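Local coordinates for protein suppressor of fused homolog (Drosophila melanogaster, PDB 6LPH) that probably binds and sequesters transcription factors, perhaps through their nuclear localization sequences, and is represented here by its amino-terminal part, at residues Q27-Q32 / Y58-D63; P69-Y74 / T105-K110; G78-H83 / G101-F106. One frame throughout, in Å; residues are numbered along the deposited sequence.

Contact 1: residues Q27-Q32 / Y58-D63; sequences QVYPNQ and YNYPGD
Tyr-29 and Tyr-58 form an offset stack, their planes 5° apart and their ring centroids 4.1 Å apart. Each ring sets one atom over the other's centre: CG of Tyr-58 above Tyr-29, and CD1 of Tyr-29 above Tyr-58. On the same face of Tyr-29, CB of Tyr-58 adds a CH-pi contact 3.9 Å from the centroid. Hydrogen bonds make the second group. The chain of Gln-32 runs extended beyond CG (chi2 176°), which carries CD out toward strand 54-60. Its amide grips both backbone polar atoms of Asn-59: OE1 takes the N-H of Asn-59 on an in-plane lone pair at 3.1 Å, and NE2 donates to Asn-59 O over 2.7 Å, with 163° at the hydrogen. A water donates to Gln-32 O at 2.7 Å and lies 2.6 Å from Tyr-58 OH. The OH of Tyr-29 is hydrogen-bonded to His-73 ND1 on strand 71-77. An alanine in place of Tyr-29 would probably leave one face of Tyr-58 without its stacking partner and His-73 without this hydroxyl. The arrangement sets a type I turn, Tyr-29 to Gln-32, just past helix 16-28, against strand 54-60, the Gln-32 amide bonding Asn-59 as a neighbouring strand's backbone would.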
loop_
_atom_site.group_PDB
_atom_site.type_symbol
_atom_site.label_atom_id
_atom_site.label_comp_id
_atom_site.label_asym_id
_atom_site.label_seq_id
_atom_site.Cartn_x
_atom_site.Cartn_y
_atom_site.Cartn_z
ATOM N N GLN A 27 0.695 16.190 -8.467
ATOM C CA GLN A 27 0.241 16.212 -9.857
ATOM C C GLN A 27 -0.906 15.239 -10.047
ATOM O O GLN A 27 -1.809 15.459 -10.861
ATOM C CB GLN A 27 1.369 15.764 -10.779
ATOM C CG GLN A 27 2.569 16.692 -10.789
ATOM C CD GLN A 27 2.412 17.867 -11.726
ATOM O OE1 GLN A 27 3.277 18.102 -12.565
ATOM N NE2 GLN A 27 1.330 18.613 -11.594
ATOM N N VAL A 28 -0.844 14.142 -9.308
ATOM C CA VAL A 28 -1.830 13.095 -9.429
ATOM C C VAL A 28 -3.075 13.478 -8.602
ATOM O O VAL A 28 -4.206 13.183 -8.977
ATOM C CB VAL A 28 -1.219 11.732 -8.990
ATOM C CG1 VAL A 28 -2.293 10.640 -8.833
ATOM C CG2 VAL A 28 -0.197 11.270 -10.007
ATOM N N TYR A 29 -2.866 14.170 -7.493
ATOM C CA TYR A 29 -3.972 14.548 -6.603
ATOM C C TYR A 29 -3.947 16.051 -6.378
ATOM O O TYR A 29 -3.714 16.492 -5.245
ATOM C CB TYR A 29 -3.819 13.841 -5.248
ATOM C CG TYR A 29 -4.225 12.369 -5.227
ATOM C CD1 TYR A 29 -3.248 11.349 -5.143
ATOM C CD2 TYR A 29 -5.569 11.999 -5.256
ATOM C CE1 TYR A 29 -3.619 10.021 -5.114
ATOM C CE2 TYR A 29 -5.954 10.668 -5.237
ATOM C CZ TYR A 29 -4.971 9.683 -5.161
ATOM O OH TYR A 29 -5.324 8.351 -5.133
ATOM N N PRO A 30 -4.169 16.852 -7.446
ATOM C CA PRO A 30 -4.101 18.317 -7.296
ATOM C C PRO A 30 -5.146 18.859 -6.312
ATOM O O PRO A 30 -4.912 19.878 -5.653
ATOM C CB PRO A 30 -4.381 18.836 -8.712
ATOM C CG PRO A 30 -5.070 17.709 -9.423
ATOM C CD PRO A 30 -4.521 16.450 -8.822
ATOM N N ASN A 31 -6.264 18.160 -6.166
ATOM C CA ASN A 31 -7.316 18.621 -5.233
ATOM C C ASN A 31 -7.242 18.071 -3.815
ATOM O O ASN A 31 -8.150 18.295 -3.009
ATOM C CB ASN A 31 -8.689 18.412 -5.851
ATOM C CG ASN A 31 -8.784 19.049 -7.206
ATOM O OD1 ASN A 31 -8.480 20.228 -7.351
ATOM N ND2 ASN A 31 -9.138 18.271 -8.213
ATOM N N GLN A 32 -6.155 17.363 -3.518
ATOM C CA GLN A 32 -5.821 16.956 -2.156
ATOM C C GLN A 32 -4.393 17.377 -1.811
ATOM O O GLN A 32 -3.505 16.520 -1.670
ATOM C CB GLN A 32 -6.027 15.434 -1.968
ATOM C CG GLN A 32 -7.492 15.042 -1.950
ATOM C CD GLN A 32 -7.729 13.544 -1.869
ATOM O OE1 GLN A 32 -7.547 12.952 -0.823
ATOM N NE2 GLN A 32 -8.150 12.929 -2.982
ATOM N N TYR A 58 -4.946 8.921 0.700
ATOM C CA TYR A 58 -5.792 9.741 -0.154
ATOM C C TYR A 58 -7.139 9.065 -0.368
ATOM O O TYR A 58 -7.233 7.847 -0.316
ATOM C CB TYR A 58 -5.132 9.932 -1.534
ATOM C CG TYR A 58 -3.932 10.841 -1.547
ATOM C CD1 TYR A 58 -2.623 10.326 -1.398
ATOM C CD2 TYR A 58 -4.091 12.220 -1.708
ATOM C CE1 TYR A 58 -1.515 11.165 -1.405
ATOM C CE2 TYR A 58 -2.982 13.069 -1.755
ATOM C CZ TYR A 58 -1.708 12.547 -1.606
ATOM O OH TYR A 58 -0.628 13.405 -1.623
ATOM N N ASN A 59 -8.164 9.874 -0.621
ATOM C CA ASN A 59 -9.434 9.368 -1.119
ATOM C C ASN A 59 -9.409 9.377 -2.620
ATOM O O ASN A 59 -9.033 10.391 -3.225
ATOM C CB ASN A 59 -10.604 10.260 -0.673
ATOM C CG ASN A 59 -11.950 9.711 -1.132
ATOM O OD1 ASN A 59 -12.362 8.658 -0.684
ATOM N ND2 ASN A 59 -12.620 10.410 -2.034
ATOM N N TYR A 60 -9.813 8.268 -3.230
ATOM C CA TYR A 60 -10.005 8.248 -4.681
ATOM C C TYR A 60 -11.490 7.998 -4.989
ATOM O O TYR A 60 -11.995 6.918 -4.686
ATOM C CB TYR A 60 -9.112 7.199 -5.385
ATOM C CG TYR A 60 -9.179 7.402 -6.884
ATOM C CD1 TYR A 60 -9.997 6.598 -7.686
ATOM C CD2 TYR A 60 -8.457 8.461 -7.501
ATOM C CE1 TYR A 60 -10.094 6.840 -9.082
ATOM C CE2 TYR A 60 -8.559 8.704 -8.869
ATOM C CZ TYR A 60 -9.375 7.898 -9.654
ATOM O OH TYR A 60 -9.469 8.141 -11.020
ATOM N N PRO A 61 -12.192 8.990 -5.595
ATOM C CA PRO A 61 -13.628 8.840 -5.828
ATOM C C PRO A 61 -14.014 7.687 -6.758
ATOM O O PRO A 61 -15.149 7.191 -6.679
ATOM C CB PRO A 61 -14.027 10.205 -6.466
ATOM C CG PRO A 61 -12.989 11.170 -5.986
ATOM C CD PRO A 61 -11.714 10.337 -5.983
ATOM N N GLY A 62 -13.110 7.281 -7.648
ATOM C CA GLY A 62 -13.417 6.191 -8.575
ATOM C C GLY A 62 -13.328 6.660 -10.014
ATOM O O GLY A 62 -12.963 7.820 -10.279
ATOM N N ASP A 63 -13.669 5.758 -10.930
ATOM C CA ASP A 63 -13.675 6.037 -12.364
ATOM C C ASP A 63 -14.543 4.956 -13.007
ATOM O O ASP A 63 -14.182 3.787 -13.021
ATOM C CB ASP A 63 -12.234 6.029 -12.908
ATOM C CG ASP A 63 -12.161 6.203 -14.407
ATOM O OD1 ASP A 63 -11.141 6.732 -14.870
ATOM O OD2 ASP A 63 -13.092 5.809 -15.132
HETATM O O HOH W 1 -1.133 15.768 -2.632
#

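Contact 2: residues P69-Y74 / T105-K110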
loop_
_atom_site.group_PDB
_atom_site.type_symbol
_atom_site.label_atom_id
_atom_site.label_comp_id
_atom_site.label_asym_id
_atom_site.label_seq_id
_atom_site.Cartn_x
_atom_site.Cartn_y
_atom_site.Cartn_z
ATOM N N PRO A 69 -13.579 1.465 -8.285
ATOM C CA PRO A 69 -14.551 1.832 -7.271
ATOM C C PRO A 69 -13.930 2.909 -6.357
ATOM O O PRO A 69 -12.701 3.134 -6.389
ATOM C CB PRO A 69 -14.711 0.515 -6.486
ATOM C CG PRO A 69 -13.297 -0.012 -6.457
ATOM C CD PRO A 69 -12.782 0.287 -7.864
ATOM N N PRO A 70 -14.762 3.582 -5.558
ATOM C CA PRO A 70 -14.190 4.506 -4.571
ATOM C C PRO A 70 -13.339 3.735 -3.586
ATOM O O PRO A 70 -13.708 2.608 -3.188
ATOM C CB PRO A 70 -15.405 5.096 -3.846
ATOM C CG PRO A 70 -16.610 4.444 -4.428
ATOM C CD PRO A 70 -16.242 3.523 -5.534
ATOM N N HIS A 71 -12.206 4.324 -3.203
ATOM C CA HIS A 71 -11.283 3.621 -2.334
ATOM C C HIS A 71 -10.328 4.564 -1.650
ATOM O O HIS A 71 -10.270 5.771 -1.963
ATOM C CB HIS A 71 -10.549 2.531 -3.112
ATOM C CG HIS A 71 -9.610 3.047 -4.200
ATOM N ND1 HIS A 71 -10.017 3.286 -5.479
ATOM C CD2 HIS A 71 -8.243 3.279 -4.180
ATOM C CE1 HIS A 71 -8.966 3.685 -6.220
ATOM N NE2 HIS A 71 -7.881 3.701 -5.420
ATOM N N TRP A 72 -9.591 4.003 -0.692
ATOM C CA TRP A 72 -8.526 4.690 0.004
ATOM C C TRP A 72 -7.201 4.303 -0.612
ATOM O O TRP A 72 -6.970 3.117 -0.857
ATOM C CB TRP A 72 -8.544 4.228 1.440
ATOM C CG TRP A 72 -9.857 4.451 2.160
ATOM C CD1 TRP A 72 -10.729 3.489 2.677
ATOM C CD2 TRP A 72 -10.458 5.726 2.496
ATOM N NE1 TRP A 72 -11.811 4.087 3.314
ATOM C CE2 TRP A 72 -11.709 5.423 3.231
ATOM C CE3 TRP A 72 -10.116 7.043 2.280
ATOM C CZ2 TRP A 72 -12.542 6.419 3.691
ATOM C CZ3 TRP A 72 -10.986 8.043 2.756
ATOM C CH2 TRP A 72 -12.148 7.733 3.447
ATOM N N HIS A 73 -6.315 5.272 -0.871
ATOM C CA HIS A 73 -5.013 5.000 -1.555
ATOM C C HIS A 73 -3.884 5.369 -0.591
ATOM O O HIS A 73 -3.813 6.528 -0.111
ATOM C CB HIS A 73 -4.954 5.822 -2.820
ATOM C CG HIS A 73 -3.757 5.559 -3.715
ATOM N ND1 HIS A 73 -3.387 6.442 -4.676
ATOM C CD2 HIS A 73 -2.861 4.492 -3.800
ATOM C CE1 HIS A 73 -2.313 5.974 -5.356
ATOM N NE2 HIS A 73 -1.993 4.773 -4.845
ATOM N N TYR A 74 -3.057 4.382 -0.247
ATOM C CA TYR A 74 -1.967 4.570 0.708
ATOM C C TYR A 74 -0.629 4.590 -0.020
ATOM O O TYR A 74 -0.425 3.766 -0.906
ATOM C CB TYR A 74 -1.941 3.393 1.675
ATOM C CG TYR A 74 -3.245 3.324 2.460
ATOM C CD1 TYR A 74 -4.377 2.719 1.917
ATOM C CD2 TYR A 74 -3.344 3.926 3.706
ATOM C CE1 TYR A 74 -5.594 2.645 2.669
ATOM C CE2 TYR A 74 -4.552 3.845 4.473
ATOM C CZ TYR A 74 -5.670 3.223 3.909
ATOM O OH TYR A 74 -6.869 3.168 4.596
ATOM N N THR A 105 2.488 0.976 -2.379
ATOM C CA THR A 105 1.143 1.545 -2.379
ATOM C C THR A 105 0.073 0.473 -2.084
ATOM O O THR A 105 0.344 -0.738 -2.162
ATOM C CB THR A 105 0.798 2.333 -3.658
ATOM O OG1 THR A 105 0.460 1.428 -4.705
ATOM C CG2 THR A 105 2.001 3.231 -4.136
ATOM N N PHE A 106 -1.130 0.917 -1.738
ATOM C CA PHE A 106 -2.201 -0.041 -1.453
ATOM C C PHE A 106 -3.526 0.667 -1.748
ATOM O O PHE A 106 -3.659 1.870 -1.490
ATOM C CB PHE A 106 -2.085 -0.489 -0.004
ATOM C CG PHE A 106 -3.155 -1.483 0.454
ATOM C CD1 PHE A 106 -3.313 -2.729 -0.183
ATOM C CD2 PHE A 106 -3.941 -1.199 1.563
ATOM C CE1 PHE A 106 -4.245 -3.665 0.254
ATOM C CE2 PHE A 106 -4.885 -2.153 2.039
ATOM C CZ PHE A 106 -5.045 -3.372 1.369
ATOM N N ARG A 107 -4.450 -0.049 -2.383
ATOM C CA ARG A 107 -5.782 0.513 -2.676
ATOM C C ARG A 107 -6.831 -0.289 -1.939
ATOM O O ARG A 107 -6.985 -1.511 -2.142
ATOM C CB ARG A 107 -6.068 0.547 -4.160
ATOM C CG ARG A 107 -5.084 1.491 -4.908
ATOM C CD ARG A 107 -5.379 1.548 -6.387
ATOM N NE ARG A 107 -4.351 2.327 -7.094
ATOM C CZ ARG A 107 -4.366 3.660 -7.212
ATOM N NH1 ARG A 107 -5.396 4.380 -6.701
ATOM N NH2 ARG A 107 -3.390 4.286 -7.886
ATOM N N LEU A 108 -7.559 0.392 -1.084
ATOM C CA LEU A 108 -8.491 -0.323 -0.196
ATOM C C LEU A 108 -9.959 0.099 -0.416
ATOM O O LEU A 108 -10.318 1.260 -0.205
ATOM C CB LEU A 108 -8.055 -0.133 1.246
ATOM C CG LEU A 108 -9.062 -0.639 2.313
ATOM C CD1 LEU A 108 -9.213 -2.150 2.245
ATOM C CD2 LEU A 108 -8.609 -0.190 3.708
ATOM N N ALA A 109 -10.797 -0.852 -0.836
ATOM C CA ALA A 109 -12.200 -0.574 -1.151
ATOM C C ALA A 109 -12.934 -0.086 0.091
ATOM O O ALA A 109 -12.730 -0.599 1.197
ATOM C CB ALA A 109 -12.890 -1.819 -1.733
ATOM N N LYS A 110 -13.751 0.948 -0.089
ATOM C CA LYS A 110 -14.575 1.444 0.989
ATOM C C LYS A 110 -15.616 0.392 1.235
ATOM O O LYS A 110 -16.112 -0.230 0.295
ATOM C CB LYS A 110 -15.231 2.790 0.631
ATOM C CG LYS A 110 -14.206 3.904 0.405
ATOM C CD LYS A 110 -14.857 5.265 0.447
ATOM C CE LYS A 110 -13.864 6.315 -0.026
ATOM N NZ LYS A 110 -14.498 7.660 -0.145
HETATM O O HOH W 2 -15.590 0.808 -2.685
#
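CG of His-71 sits between backbone N and carbonyl carbon (chi1 66°), and the Arg-107 chain runs extended from CG to NE; between them they bring ring and guanidinium together. NH1 of Arg-107 donates to NE2 of His-71 at 2.9 Å, the bond lying close to both the ring and the guanidinium planes although those planes stand steeply to each other. At the other ring nitrogen, ND1 gives its hydrogen to Pro-69 O at 2.8 Å, which fixes the ring's rotation and leaves NE2 as the acceptor. The guanidinium also lies flat on His-73, centres 3.6 Å apart and planes at 25°, with NH1 over the middle of that ring. Asp-178 forms a salt bridge with NH2 of Arg-107, Gln-180 accepts from the same nitrogen and Gln-195 from NE, so the buried charge is probably well compensated.

Lys-110 treats Trp-72 differently. Its extended chain crosses the indole at about a right angle, CE over the face of the six-membered ring, 4.0 Å from its centroid, and NZ 4.5 Å from that centroid in a cation-pi contact. Gln-126 accepts from the ammonium group, and Asn-59 OD1 lies so close that its bond is doubtful in detail.

Between these side chains runs regular antiparallel pairing. Trp-72 and Leu-108 exchange two backbone bonds, with Leu-108 N 2.8 Å from Trp-72 O, and Tyr-74 and Phe-106 do the same. The rings of Tyr-74 and Phe-106 lie side by side, CD1 of the first 4.0 Å from CD2 of the second.

The two strands are central in a mixed sheet, flanked by strands 54-60 and 189-199. The start of helix 131-146, at Trp-131 and Pro-132, packs on the face bearing Tyr-74, Phe-106 and Leu-108, while strand 172-186 contributes partners to the face of His-73 and Arg-107.

Contact 3: residues G78-H83 / G101-F106; sequences GLSDLH and GFELTF
Glu-103 turns its carboxylate into the backbone of Gly-78, Leu-79 and Ser-80, and this is the tight part of the contact. OE2 carries three bonds: the N-H of Gly-78 arrives almost straight (178°) at 2.8 Å on the syn side, Ser-80 OG donates from the anti side at 2.5 Å, and Ser-80 N comes down from above the carboxylate plane at 2.9 Å. OE1 takes Leu-79 N at 3.0 Å, again on the syn side, and has a further donor in Ser-76 OG. A bend at chi2 (-73°) turns CD of the glutamate toward the backbone N-H groups of Gly-78 to Ser-80. For Ser-80, a chi1 of 69° sets OG between its own N and carbonyl carbon, on the side of the acid. With so many donors around it, the buried carboxylate is likely to be stabilised in its charged form.

Beside this polar cluster lies a close apolar one. CD1 of Leu-79 presses to 3.5 Å from CG of Leu-104, tighter than usual for two carbons, and reaches CE1 of Phe-102 at 3.6 Å. Leu-79 also packs on Phe-144 of helix 131-146, and Leu-104 on Ile-139 of the same helix. Strands 71-77 and 97-109 are antiparallel neighbours in the sheet, and the residues just after the first of them are held to the second largely by a side-chain acid, beside a backbone bond of Leu-79 with Met-100.

Farther along the loop the grip slackens. Leu-82 comes no closer than CD2 at 4.0 Å from Glu-103 OE2. Asp-81 points away; its OD2 makes an Asx turn, accepting from His-83 N at 3.2 Å, and also bonds Gly-84 N. His-83, partly exposed, turns instead to Trp-45, whose ring it meets edge-to-face.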
loop_
_atom_site.group_PDB
_atom_site.type_symbol
_atom_site.label_atom_id
_atom_site.label_comp_id
_atom_site.label_asym_id
_atom_site.label_seq_id
_atom_site.Cartn_x
_atom_site.Cartn_y
_atom_site.Cartn_z
ATOM N N GLY A 78 9.997 5.841 2.604
ATOM C CA GLY A 78 11.106 5.323 3.388
ATOM C C GLY A 78 11.873 4.175 2.768
ATOM O O GLY A 78 13.025 3.979 3.127
ATOM N N LEU A 79 11.240 3.395 1.876
ATOM C CA LEU A 79 11.935 2.295 1.165
ATOM C C LEU A 79 12.854 2.846 0.078
ATOM O O LEU A 79 13.879 2.235 -0.249
ATOM C CB LEU A 79 10.931 1.262 0.580
ATOM C CG LEU A 79 10.183 0.487 1.693
ATOM C CD1 LEU A 79 8.965 -0.202 1.136
ATOM C CD2 LEU A 79 11.123 -0.578 2.189
ATOM N N SER A 80 12.485 3.997 -0.466
ATOM C CA SER A 80 13.376 4.733 -1.381
ATOM C C SER A 80 14.256 5.703 -0.572
ATOM O O SER A 80 14.084 5.845 0.653
ATOM C CB SER A 80 12.555 5.473 -2.434
ATOM O OG SER A 80 11.833 6.537 -1.838
ATOM N N ASP A 81 15.215 6.346 -1.239
ATOM C CA ASP A 81 16.141 7.225 -0.540
ATOM C C ASP A 81 15.544 8.632 -0.456
ATOM O O ASP A 81 15.728 9.445 -1.372
ATOM C CB ASP A 81 17.507 7.241 -1.248
ATOM C CG ASP A 81 18.526 8.125 -0.547
ATOM O OD1 ASP A 81 19.642 8.287 -1.082
ATOM O OD2 ASP A 81 18.214 8.683 0.527
ATOM N N LEU A 82 14.826 8.904 0.637
ATOM C CA LEU A 82 14.195 10.212 0.860
ATOM C C LEU A 82 15.203 11.361 1.016
ATOM O O LEU A 82 14.901 12.508 0.697
ATOM C CB LEU A 82 13.347 10.151 2.138
ATOM C CG LEU A 82 12.213 9.094 2.162
ATOM C CD1 LEU A 82 11.415 9.141 3.493
ATOM C CD2 LEU A 82 11.293 9.262 0.947
ATOM N N HIS A 83 16.385 11.064 1.541
ATOM C CA HIS A 83 17.257 12.127 2.039
ATOM C C HIS A 83 18.509 12.361 1.260
ATOM O O HIS A 83 18.972 13.474 1.210
ATOM C CB HIS A 83 17.600 11.880 3.494
ATOM C CG HIS A 83 16.393 11.740 4.373
ATOM N ND1 HIS A 83 15.743 12.805 4.879
ATOM C CD2 HIS A 83 15.744 10.611 4.856
ATOM C CE1 HIS A 83 14.712 12.380 5.645
ATOM N NE2 HIS A 83 14.709 11.036 5.621
ATOM N N GLY A 101 14.626 1.273 -4.240
ATOM C CA GLY A 101 14.221 1.505 -5.635
ATOM C C GLY A 101 12.713 1.470 -5.841
ATOM O O GLY A 101 12.219 1.488 -6.990
ATOM N N PHE A 102 11.979 1.423 -4.729
ATOM C CA PHE A 102 10.531 1.439 -4.800
ATOM C C PHE A 102 9.898 1.994 -3.516
ATOM O O PHE A 102 10.597 2.137 -2.497
ATOM C CB PHE A 102 10.001 0.019 -5.098
ATOM C CG PHE A 102 10.157 -0.940 -3.946
ATOM C CD1 PHE A 102 9.121 -1.144 -3.048
ATOM C CD2 PHE A 102 11.355 -1.619 -3.756
ATOM C CE1 PHE A 102 9.262 -2.030 -1.992
ATOM C CE2 PHE A 102 11.504 -2.487 -2.694
ATOM C CZ PHE A 102 10.463 -2.689 -1.813
ATOM N N GLU A 103 8.609 2.358 -3.599
ATOM C CA GLU A 103 7.775 2.550 -2.414
ATOM C C GLU A 103 6.555 1.673 -2.570
ATOM O O GLU A 103 6.226 1.239 -3.681
ATOM C CB GLU A 103 7.352 4.026 -2.181
ATOM C CG GLU A 103 8.539 4.982 -1.875
ATOM C CD GLU A 103 9.157 4.825 -0.491
ATOM O OE1 GLU A 103 8.684 3.994 0.361
ATOM O OE2 GLU A 103 10.117 5.589 -0.226
ATOM N N LEU A 104 5.896 1.410 -1.433
ATOM C CA LEU A 104 4.699 0.609 -1.418
ATOM C C LEU A 104 3.441 1.468 -1.582
ATOM O O LEU A 104 3.346 2.565 -0.990
ATOM C CB LEU A 104 4.582 -0.104 -0.072
ATOM C CG LEU A 104 5.724 -1.109 0.209
ATOM C CD1 LEU A 104 5.657 -1.609 1.646
ATOM C CD2 LEU A 104 5.667 -2.283 -0.774
ATOM N N THR A 105 2.488 0.976 -2.379
ATOM C CA THR A 105 1.143 1.545 -2.379
ATOM C C THR A 105 0.073 0.473 -2.084
ATOM O O THR A 105 0.344 -0.738 -2.162
ATOM C CB THR A 105 0.798 2.333 -3.658
ATOM O OG1 THR A 105 0.460 1.428 -4.705
ATOM C CG2 THR A 105 2.001 3.231 -4.136
ATOM N N PHE A 106 -1.130 0.917 -1.738
ATOM C CA PHE A 106 -2.201 -0.041 -1.453
ATOM C C PHE A 106 -3.526 0.667 -1.748
ATOM O O PHE A 106 -3.659 1.870 -1.490
ATOM C CB PHE A 106 -2.085 -0.489 -0.004
ATOM C CG PHE A 106 -3.155 -1.483 0.454
ATOM C CD1 PHE A 106 -3.313 -2.729 -0.183
ATOM C CD2 PHE A 106 -3.941 -1.199 1.563
ATOM C CE1 PHE A 106 -4.245 -3.665 0.254
ATOM C CE2 PHE A 106 -4.885 -2.153 2.039
ATOM C CZ PHE A 106 -5.045 -3.372 1.369
#

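In the fold
Contacts 2 and 3 are buried, whereas contact 1, farther from the centre of the chain, is only partly so. Contacts 2 and 3 share Thr-105 and Phe-106 on strand 97-109, with centres about 18 Å apart: contact 2 is regular strand pairing overlaid with charged and aromatic side chains, contact 3 a loop gathered round one acid. Contact 1 sits at strand 54-60, next in the sheet to strand 71-77, and joins contact 2 through Tyr-29 with His-73 and, less certainly, through a very short Asn-59 to Lys-110 approach. Contacts 1 and 3 do not touch. Where strands are neighbours the backbones bond each other; where a turn or loop meets a strand, a glutamine amide or a glutamate supplies the bonds.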